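Local coordinates for COPII coat assembly protein SEC16 (PDB 3MZK) that helps initiate assembly of the COPII coat for vesicle formation at the endoplasmic reticulum, takes part in cargo selection and also functions in autophagy, at residues L281-I286 / L300-V306. Sequence-based numbering, arbitrary orientation.
Sequences LIEFGI and LFIIGNV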
loop_
_atom_site.group_PDB
_atom_site.type_symbol
_atom_site.label_atom_id
_atom_site.label_comp_id
_atom_site.label_asym_id
_atom_site.label_seq_id
_atom_site.Cartn_x
_atom_site.Cartn_y
_atom_site.Cartn_z
ATOM N N LEU B 281 -16.885 -8.698 8.321
ATOM C CA LEU B 281 -17.520 -10.006 8.257
ATOM C C LEU B 281 -17.095 -10.890 9.425
ATOM O O LEU B 281 -17.921 -11.554 10.052
ATOM C CB LEU B 281 -17.217 -10.692 6.924
ATOM C CG LEU B 281 -17.942 -10.112 5.707
ATOM C CD1 LEU B 281 -17.567 -10.856 4.441
ATOM C CD2 LEU B 281 -19.432 -10.164 5.928
ATOM N N ILE B 282 -15.804 -10.889 9.724
ATOM C CA ILE B 282 -15.295 -11.680 10.829
ATOM C C ILE B 282 -15.727 -11.106 12.181
ATOM O O ILE B 282 -16.273 -11.823 13.016
ATOM C CB ILE B 282 -13.781 -11.812 10.745
ATOM C CG1 ILE B 282 -13.405 -12.455 9.408
ATOM C CG2 ILE B 282 -13.257 -12.628 11.909
ATOM C CD1 ILE B 282 -11.918 -12.537 9.165
ATOM N N GLU B 283 -15.500 -9.815 12.391
ATOM C CA GLU B 283 -15.935 -9.161 13.625
ATOM C C GLU B 283 -17.415 -9.393 13.916
ATOM O O GLU B 283 -17.804 -9.651 15.055
ATOM C CB GLU B 283 -15.652 -7.663 13.560
ATOM C CG GLU B 283 -14.198 -7.321 13.775
ATOM C CD GLU B 283 -13.721 -7.734 15.145
ATOM O OE1 GLU B 283 -14.416 -7.409 16.131
ATOM O OE2 GLU B 283 -12.666 -8.394 15.238
ATOM N N PHE B 284 -18.235 -9.296 12.876
ATOM C CA PHE B 284 -19.676 -9.445 13.013
ATOM C C PHE B 284 -20.058 -10.921 13.139
ATOM O O PHE B 284 -21.036 -11.267 13.808
ATOM C CB PHE B 284 -20.387 -8.809 11.813
ATOM C CG PHE B 284 -21.861 -8.615 12.012
ATOM C CD1 PHE B 284 -22.713 -8.545 10.928
ATOM C CD2 PHE B 284 -22.391 -8.487 13.282
ATOM C CE1 PHE B 284 -24.073 -8.363 11.105
ATOM C CE2 PHE B 284 -23.745 -8.307 13.465
ATOM C CZ PHE B 284 -24.587 -8.242 12.375
ATOM N N GLY B 285 -19.285 -11.788 12.490
ATOM C CA GLY B 285 -19.475 -13.223 12.608
ATOM C C GLY B 285 -19.130 -13.745 13.994
ATOM O O GLY B 285 -19.563 -14.828 14.382
ATOM N N ILE B 286 -18.339 -12.973 14.734
ATOM C CA ILE B 286 -17.998 -13.301 16.110
ATOM C C ILE B 286 -19.145 -12.901 17.021
ATOM O O ILE B 286 -19.633 -13.700 17.814
ATOM C CB ILE B 286 -16.722 -12.571 16.560
ATOM C CG1 ILE B 286 -15.485 -13.273 16.003
ATOM C CG2 ILE B 286 -16.651 -12.501 18.074
ATOM C CD1 ILE B 286 -14.230 -12.456 16.114
ATOM N N LEU B 300 -21.517 -15.522 7.413
ATOM C CA LEU B 300 -20.516 -14.468 7.244
ATOM C C LEU B 300 -19.124 -15.029 6.972
ATOM O O LEU B 300 -18.411 -14.518 6.111
ATOM C CB LEU B 300 -20.485 -13.518 8.447
ATOM C CG LEU B 300 -21.840 -12.960 8.894
ATOM C CD1 LEU B 300 -21.658 -11.718 9.750
ATOM C CD2 LEU B 300 -22.723 -12.658 7.694
ATOM N N PHE B 301 -18.744 -16.079 7.695
ATOM C CA PHE B 301 -17.426 -16.698 7.531
ATOM C C PHE B 301 -17.258 -17.289 6.136
ATOM O O PHE B 301 -16.183 -17.193 5.535
ATOM C CB PHE B 301 -17.190 -17.784 8.590
ATOM C CG PHE B 301 -17.091 -17.256 9.992
ATOM C CD1 PHE B 301 -16.648 -15.964 10.234
ATOM C CD2 PHE B 301 -17.451 -18.051 11.071
ATOM C CE1 PHE B 301 -16.556 -15.475 11.534
ATOM C CE2 PHE B 301 -17.362 -17.568 12.376
ATOM C CZ PHE B 301 -16.913 -16.278 12.607
ATOM N N ILE B 302 -18.325 -17.904 5.635
ATOM C CA ILE B 302 -18.341 -18.448 4.280
ATOM C C ILE B 302 -18.121 -17.352 3.235
ATOM O O ILE B 302 -17.259 -17.471 2.357
ATOM C CB ILE B 302 -19.672 -19.159 3.992
ATOM C CG1 ILE B 302 -19.777 -20.434 4.831
ATOM C CG2 ILE B 302 -19.795 -19.488 2.516
ATOM C CD1 ILE B 302 -21.183 -20.998 4.929
ATOM N N ILE B 303 -18.902 -16.281 3.334
ATOM C CA ILE B 303 -18.748 -15.151 2.426
ATOM C C ILE B 303 -17.332 -14.600 2.503
ATOM O O ILE B 303 -16.750 -14.220 1.489
ATOM C CB ILE B 303 -19.739 -14.026 2.752
ATOM C CG1 ILE B 303 -21.175 -14.526 2.626
ATOM C CG2 ILE B 303 -19.519 -12.842 1.831
ATOM C CD1 ILE B 303 -22.200 -13.534 3.119
ATOM N N GLY B 304 -16.782 -14.560 3.711
ATOM C CA GLY B 304 -15.450 -14.028 3.926
ATOM C C GLY B 304 -14.356 -14.999 3.538
ATOM O O GLY B 304 -13.173 -14.681 3.629
ATOM N N ASN B 305 -14.756 -16.185 3.095
ATOM C CA ASN B 305 -13.815 -17.255 2.775
ATOM C C ASN B 305 -12.879 -17.616 3.921
ATOM O O ASN B 305 -11.709 -17.929 3.700
ATOM C CB ASN B 305 -13.004 -16.925 1.522
ATOM C CG ASN B 305 -13.614 -17.512 0.273
ATOM O OD1 ASN B 305 -14.833 -17.634 0.166
ATOM N ND2 ASN B 305 -12.770 -17.901 -0.676
ATOM N N VAL B 306 -13.396 -17.575 5.144
ATOM C CA VAL B 306 -12.596 -17.933 6.305
ATOM C C VAL B 306 -12.346 -19.436 6.320
ATOM O O VAL B 306 -13.262 -20.226 6.114
ATOM C CB VAL B 306 -13.289 -17.518 7.610
ATOM C CG1 VAL B 306 -12.534 -18.069 8.808
ATOM C CG2 VAL B 306 -13.416 -16.001 7.686
#
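Leu281 and Leu300 mark the closest approach of segments 281-286 and 300-306, which run roughly antiparallel, with their CA atoms 5.5 Å apart; the CA atoms of Ile282 and Phe301 also face each other, at 6.4 Å. Gly285 makes room for the Phe301 ring, whose CE1 lies 3.8 Å from Gly285 CA, where a side chain would stand, and whose CZ is 3.5 Å from Gly285 O, while the ring edge meets Ile282 O near the ring plane. Although the CB of Phe301 points away from helix 275-290, its chi1 of -67°, with CG beside the backbone N, brings the ring back to it. Leu300 points at that helix, its CB 3.6 Å from Leu281 O and its CD1 3.5 Å from Phe284 CD1. Leu281 extends its CD1 to Ile303 CG2 and Gly304 CA, both at 3.8 Å, the Leu281 and Ile303 side chains crossing at about a right angle. A Schellman motif (Val306 N to Phe301 O, Asn305 N to Ile302 O, Asn305 at positive phi) then turns the chain, and Val306 CG2 reaches Ile282 CG1 at 3.9 Å. Trp252 and Val256 of helix 252-261 cover Leu300. Such a hairpin of consecutive helices fits the ACE1 (ancestral coatomer element) helical domain of Sec16.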